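Local coordinates for nucleocapsid (Crimean-congo hemorrhagic fever virus, PDB 4AKL), which binds single- and double-stranded RNA, probably takes part in packaging the viral genome, and cuts double-stranded DNA without sequence specificity, at residues A[33-46]-A[65-79]. Sequence-based numbering, arbitrary orientation.
Sequences SYSFCESVPNLDRF and SALVEATKFCAPIYE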
loop_
_atom_site.group_PDB
_atom_site.type_symbol
_atom_site.label_atom_id
_atom_site.label_comp_id
_atom_site.label_asym_id
_atom_site.label_seq_id
_atom_site.Cartn_x
_atom_site.Cartn_y
_atom_site.Cartn_z
ATOM N N SER A 33 -0.746 17.947 -9.446
ATOM C CA SER A 33 0.544 18.137 -10.045
ATOM C C SER A 33 0.287 18.486 -11.517
ATOM O O SER A 33 -0.669 18.031 -12.093
ATOM C CB SER A 33 1.373 16.867 -9.804
ATOM O OG SER A 33 2.707 17.022 -10.146
ATOM N N TYR A 34 1.119 19.352 -12.106
ATOM C CA TYR A 34 0.992 19.718 -13.531
ATOM C C TYR A 34 0.889 18.459 -14.439
ATOM O O TYR A 34 1.594 17.446 -14.241
ATOM C CB TYR A 34 2.153 20.569 -13.972
ATOM C CG TYR A 34 2.001 22.064 -13.677
ATOM C CD1 TYR A 34 1.236 22.866 -14.490
ATOM C CD2 TYR A 34 2.636 22.651 -12.589
ATOM C CE1 TYR A 34 1.097 24.263 -14.229
ATOM C CE2 TYR A 34 2.518 24.010 -12.311
ATOM C CZ TYR A 34 1.748 24.811 -13.128
ATOM O OH TYR A 34 1.639 26.161 -12.840
ATOM N N SER A 35 0.004 18.551 -15.423
ATOM C CA SER A 35 -0.331 17.442 -16.267
ATOM C C SER A 35 -0.849 17.929 -17.601
ATOM O O SER A 35 -0.868 19.147 -17.885
ATOM C CB SER A 35 -1.425 16.612 -15.578
ATOM O OG SER A 35 -2.655 17.259 -15.689
ATOM N N PHE A 36 -1.271 16.984 -18.433
ATOM C CA PHE A 36 -1.862 17.306 -19.752
ATOM C C PHE A 36 -3.387 17.521 -19.691
ATOM O O PHE A 36 -4.039 17.683 -20.740
ATOM C CB PHE A 36 -1.499 16.200 -20.774
ATOM C CG PHE A 36 -0.097 16.301 -21.288
ATOM C CD1 PHE A 36 0.211 17.202 -22.299
ATOM C CD2 PHE A 36 0.912 15.501 -20.755
ATOM C CE1 PHE A 36 1.493 17.306 -22.773
ATOM C CE2 PHE A 36 2.221 15.588 -21.213
ATOM C CZ PHE A 36 2.528 16.496 -22.221
ATOM N N CYS A 37 -3.948 17.557 -18.483
ATOM C CA CYS A 37 -5.407 17.582 -18.311
ATOM C C CYS A 37 -6.037 18.969 -18.493
ATOM O O CYS A 37 -5.995 19.809 -17.597
ATOM C CB CYS A 37 -5.806 16.994 -16.933
ATOM S SG CYS A 37 -7.550 16.658 -16.737
ATOM N N GLU A 38 -6.641 19.178 -19.661
ATOM C CA GLU A 38 -7.380 20.428 -19.961
ATOM C C GLU A 38 -8.853 20.440 -19.562
ATOM O O GLU A 38 -9.465 21.490 -19.535
ATOM C CB GLU A 38 -7.252 20.766 -21.432
ATOM C CG GLU A 38 -5.970 21.561 -21.713
ATOM C CD GLU A 38 -5.681 21.653 -23.176
ATOM O OE1 GLU A 38 -6.242 20.820 -23.943
ATOM O OE2 GLU A 38 -4.904 22.542 -23.567
ATOM N N SER A 39 -9.425 19.294 -19.258
ATOM C CA SER A 39 -10.839 19.239 -18.839
ATOM C C SER A 39 -11.147 17.937 -18.179
ATOM O O SER A 39 -10.547 16.915 -18.486
ATOM C CB SER A 39 -11.788 19.433 -20.034
ATOM O OG SER A 39 -11.588 18.410 -20.969
ATOM N N VAL A 40 -12.109 17.976 -17.277
ATOM C CA VAL A 40 -12.499 16.790 -16.537
ATOM C C VAL A 40 -13.058 15.755 -17.528
ATOM O O VAL A 40 -13.868 16.092 -18.363
ATOM C CB VAL A 40 -13.528 17.128 -15.422
ATOM C CG1 VAL A 40 -13.963 15.870 -14.679
ATOM C CG2 VAL A 40 -12.946 18.143 -14.455
ATOM N N PRO A 41 -12.611 14.488 -17.437
ATOM C CA PRO A 41 -13.107 13.528 -18.379
ATOM C C PRO A 41 -14.601 13.252 -18.165
ATOM O O PRO A 41 -15.081 13.190 -17.036
ATOM C CB PRO A 41 -12.273 12.272 -18.085
ATOM C CG PRO A 41 -11.234 12.671 -17.117
ATOM C CD PRO A 41 -11.736 13.853 -16.433
ATOM N N ASN A 42 -15.316 13.109 -19.266
ATOM C CA ASN A 42 -16.734 12.864 -19.245
ATOM C C ASN A 42 -16.908 11.415 -19.635
ATOM O O ASN A 42 -16.632 11.033 -20.783
ATOM C CB ASN A 42 -17.457 13.775 -20.218
ATOM C CG ASN A 42 -18.985 13.747 -20.029
ATOM O OD1 ASN A 42 -19.566 12.747 -19.610
ATOM N ND2 ASN A 42 -19.624 14.858 -20.334
ATOM N N LEU A 43 -17.363 10.615 -18.677
ATOM C CA LEU A 43 -17.488 9.192 -18.878
ATOM C C LEU A 43 -18.946 8.755 -19.044
ATOM O O LEU A 43 -19.225 7.566 -19.113
ATOM C CB LEU A 43 -16.820 8.451 -17.707
ATOM C CG LEU A 43 -15.383 8.848 -17.286
ATOM C CD1 LEU A 43 -14.863 7.952 -16.150
ATOM C CD2 LEU A 43 -14.416 8.794 -18.446
ATOM N N ASP A 44 -19.861 9.718 -19.122
ATOM C CA ASP A 44 -21.317 9.482 -19.206
ATOM C C ASP A 44 -21.663 8.441 -20.216
ATOM O O ASP A 44 -22.354 7.475 -19.902
ATOM C CB ASP A 44 -22.090 10.779 -19.592
ATOM C CG ASP A 44 -22.295 11.747 -18.411
ATOM O OD1 ASP A 44 -22.029 11.368 -17.267
ATOM O OD2 ASP A 44 -22.739 12.906 -18.629
ATOM N N ARG A 45 -21.168 8.622 -21.437
ATOM C CA ARG A 45 -21.522 7.728 -22.521
ATOM C C ARG A 45 -21.223 6.260 -22.225
ATOM O O ARG A 45 -21.886 5.391 -22.763
ATOM C CB ARG A 45 -20.835 8.144 -23.826
ATOM C CG ARG A 45 -19.329 7.771 -23.929
ATOM C CD ARG A 45 -18.764 8.474 -25.175
ATOM N NE ARG A 45 -17.353 8.199 -25.416
ATOM C CZ ARG A 45 -16.333 8.847 -24.863
ATOM N NH1 ARG A 45 -16.514 9.835 -23.987
ATOM N NH2 ARG A 45 -15.097 8.488 -25.170
ATOM N N PHE A 46 -20.244 5.981 -21.373
ATOM C CA PHE A 46 -19.903 4.586 -21.083
ATOM C C PHE A 46 -20.968 3.876 -20.233
ATOM O O PHE A 46 -21.001 2.639 -20.195
ATOM C CB PHE A 46 -18.538 4.462 -20.430
ATOM C CG PHE A 46 -17.390 4.977 -21.295
ATOM C CD1 PHE A 46 -16.880 4.203 -22.335
ATOM C CD2 PHE A 46 -16.821 6.217 -21.050
ATOM C CE1 PHE A 46 -15.842 4.677 -23.148
ATOM C CE2 PHE A 46 -15.778 6.694 -21.842
ATOM C CZ PHE A 46 -15.282 5.918 -22.900
ATOM N N SER A 65 -12.096 1.094 -21.673
ATOM C CA SER A 65 -12.058 2.376 -22.412
ATOM C C SER A 65 -12.381 3.549 -21.506
ATOM O O SER A 65 -11.759 4.615 -21.629
ATOM C CB SER A 65 -13.058 2.428 -23.580
ATOM O OG SER A 65 -12.771 1.493 -24.564
ATOM N N ALA A 66 -13.360 3.368 -20.626
ATOM C CA ALA A 66 -13.712 4.397 -19.643
ATOM C C ALA A 66 -12.511 4.741 -18.748
ATOM O O ALA A 66 -12.245 5.870 -18.493
ATOM C CB ALA A 66 -14.885 3.952 -18.764
ATOM N N LEU A 67 -11.818 3.706 -18.308
ATOM C CA LEU A 67 -10.698 3.849 -17.384
ATOM C C LEU A 67 -9.509 4.584 -18.043
ATOM O O LEU A 67 -8.857 5.487 -17.437
ATOM C CB LEU A 67 -10.331 2.459 -16.911
ATOM C CG LEU A 67 -9.253 2.276 -15.858
ATOM C CD1 LEU A 67 -9.561 3.119 -14.595
ATOM C CD2 LEU A 67 -9.146 0.784 -15.552
ATOM N N VAL A 68 -9.223 4.213 -19.294
ATOM C CA VAL A 68 -8.205 4.947 -20.049
ATOM C C VAL A 68 -8.610 6.412 -20.276
ATOM O O VAL A 68 -7.773 7.322 -20.146
ATOM C CB VAL A 68 -7.898 4.296 -21.332
ATOM C CG1 VAL A 68 -7.107 5.262 -22.222
ATOM C CG2 VAL A 68 -7.159 3.020 -21.010
ATOM N N GLU A 69 -9.874 6.620 -20.596
ATOM C CA GLU A 69 -10.386 7.965 -20.811
ATOM C C GLU A 69 -10.304 8.788 -19.526
ATOM O O GLU A 69 -9.878 9.929 -19.545
ATOM C CB GLU A 69 -11.812 7.910 -21.315
ATOM C CG GLU A 69 -12.411 9.317 -21.476
ATOM C CD GLU A 69 -13.084 9.532 -22.766
ATOM O OE1 GLU A 69 -12.976 8.632 -23.653
ATOM O OE2 GLU A 69 -13.737 10.605 -22.919
ATOM N N ALA A 70 -10.696 8.168 -18.415
ATOM C CA ALA A 70 -10.532 8.762 -17.129
ATOM C C ALA A 70 -9.077 9.204 -16.811
ATOM O O ALA A 70 -8.883 10.169 -16.084
ATOM C CB ALA A 70 -11.004 7.785 -16.070
ATOM N N THR A 71 -8.078 8.506 -17.342
ATOM C CA THR A 71 -6.732 8.683 -16.900
ATOM C C THR A 71 -5.717 9.155 -17.940
ATOM O O THR A 71 -4.603 9.489 -17.583
ATOM C CB THR A 71 -6.198 7.342 -16.343
ATOM O OG1 THR A 71 -6.310 6.367 -17.337
ATOM C CG2 THR A 71 -7.008 6.868 -15.217
ATOM N N LYS A 72 -6.092 9.152 -19.199
ATOM C CA LYS A 72 -5.195 9.387 -20.261
ATOM C C LYS A 72 -4.300 10.651 -20.060
ATOM O O LYS A 72 -3.106 10.597 -20.312
ATOM C CB LYS A 72 -6.013 9.566 -21.579
ATOM C CG LYS A 72 -5.340 9.119 -22.799
ATOM C CD LYS A 72 -6.236 9.425 -24.036
ATOM C CE LYS A 72 -5.622 8.994 -25.399
ATOM N NZ LYS A 72 -4.153 8.691 -25.442
ATOM N N PHE A 73 -4.885 11.761 -19.607
ATOM C CA PHE A 73 -4.182 13.056 -19.656
ATOM C C PHE A 73 -3.854 13.641 -18.274
ATOM O O PHE A 73 -3.389 14.765 -18.180
ATOM C CB PHE A 73 -4.974 14.079 -20.503
ATOM C CG PHE A 73 -5.138 13.688 -21.967
ATOM C CD1 PHE A 73 -4.034 13.631 -22.821
ATOM C CD2 PHE A 73 -6.393 13.403 -22.486
ATOM C CE1 PHE A 73 -4.165 13.267 -24.182
ATOM C CE2 PHE A 73 -6.553 13.042 -23.848
ATOM C CZ PHE A 73 -5.426 12.970 -24.692
ATOM N N CYS A 74 -4.043 12.873 -17.200
ATOM C CA CYS A 74 -3.895 13.446 -15.880
ATOM C C CYS A 74 -2.777 12.838 -15.089
ATOM O O CYS A 74 -2.788 12.952 -13.856
ATOM C CB CYS A 74 -5.227 13.368 -15.145
ATOM S SG CYS A 74 -5.689 11.810 -14.775
ATOM N N ALA A 75 -1.797 12.208 -15.766
ATOM C CA ALA A 75 -0.588 11.731 -15.084
ATOM C C ALA A 75 0.181 12.934 -14.476
ATOM O O ALA A 75 0.281 13.974 -15.116
ATOM C CB ALA A 75 0.327 10.942 -16.023
ATOM N N PRO A 76 0.666 12.793 -13.224
ATOM C CA PRO A 76 1.496 13.789 -12.541
ATOM C C PRO A 76 2.871 13.697 -13.099
ATOM O O PRO A 76 3.710 12.908 -12.619
ATOM C CB PRO A 76 1.423 13.377 -11.077
ATOM C CG PRO A 76 1.199 11.997 -11.105
ATOM C CD PRO A 76 0.383 11.669 -12.336
ATOM N N ILE A 77 3.104 14.503 -14.123
ATOM C CA ILE A 77 4.370 14.445 -14.889
ATOM C C ILE A 77 5.642 14.502 -14.073
ATOM O O ILE A 77 6.584 13.699 -14.294
ATOM C CB ILE A 77 4.436 15.529 -15.928
ATOM C CG1 ILE A 77 3.352 15.284 -16.985
ATOM C CG2 ILE A 77 5.790 15.512 -16.597
ATOM C CD1 ILE A 77 3.496 13.924 -17.763
ATOM N N TYR A 78 5.670 15.415 -13.127
ATOM C CA TYR A 78 6.896 15.667 -12.344
ATOM C C TYR A 78 7.288 14.423 -11.589
ATOM O O TYR A 78 8.427 13.986 -11.653
ATOM C CB TYR A 78 6.683 16.814 -11.354
ATOM C CG TYR A 78 7.916 17.185 -10.573
ATOM C CD1 TYR A 78 8.802 18.096 -11.069
ATOM C CD2 TYR A 78 8.200 16.598 -9.320
ATOM C CE1 TYR A 78 9.930 18.452 -10.374
ATOM C CE2 TYR A 78 9.362 16.947 -8.602
ATOM C CZ TYR A 78 10.212 17.867 -9.134
ATOM O OH TYR A 78 11.346 18.240 -8.460
ATOM N N GLU A 79 6.330 13.839 -10.897
ATOM C CA GLU A 79 6.639 12.713 -10.025
ATOM C C GLU A 79 6.854 11.441 -10.826
ATOM O O GLU A 79 7.748 10.658 -10.476
ATOM C CB GLU A 79 5.567 12.538 -8.960
ATOM C CG GLU A 79 5.563 13.643 -7.942
ATOM C CD GLU A 79 4.890 14.973 -8.392
ATOM O OE1 GLU A 79 4.106 14.966 -9.368
ATOM O OE2 GLU A 79 5.162 16.032 -7.730
HETATM O O HOH W 1 3.721 17.464 -12.603
HETATM O O HOH W 2 -0.437 14.266 -17.778
HETATM O O HOH W 3 -13.463 12.685 -21.302
#
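The F46 ring lies with one face on A66, whose CB makes a CH-pi contact 3.9 Å from the ring centroid, 22° off the normal. R45 CG lies over the opposite face, nearer the ring's border than its middle, while E69 OE1 comes to the ring edge in plane, 3.6 Å from F46 CZ. This carboxylate meets the R45 guanidinium end-on in a salt bridge: NH2 reaches OE1 on its syn side at 2.6 Å, and NH1 reaches OE2 at 3.1 Å from above the carboxylate plane. The guanidinium and carboxylate planes are turned 56° against each other, and F46 CZ rests against one guanidinium face. R45 CG stands between its backbone N and carbonyl carbon (chi1 77°), and the chain then runs extended to NE past the F46 ring. A water ties E69 OE2 to the backbone N of N42, a second hold on the loop. L43 runs alongside E69 in the opposite direction, CD2 against E69 CG and CD1 against A70 CB, and P41 rests on the E69 and A70 carbonyls.

At the other end S33 OG donates to the syn lone pair of E79 OE1 (2.6 Å), and OE2 is held by N142 and N144. One water bridges S33 OG, Y34 O and Y78 N; another joins F36 N to A75 O. The 35-37 corner is an ST turn, with C37 N bonded to S35 OG, which also pairs with T31.

The mostly extended loop from S33 to L43 follows the chain from helix 56-71, through the turn at 71-74, into helix 77-83, and leads toward helix 45-52, which sets F46 on helix 56-71. Helix 425-440 packs on F46 and A66, and helix 10-24 on Y34, F36, I77 and Y78, in this predominantly helical nucleocapsid.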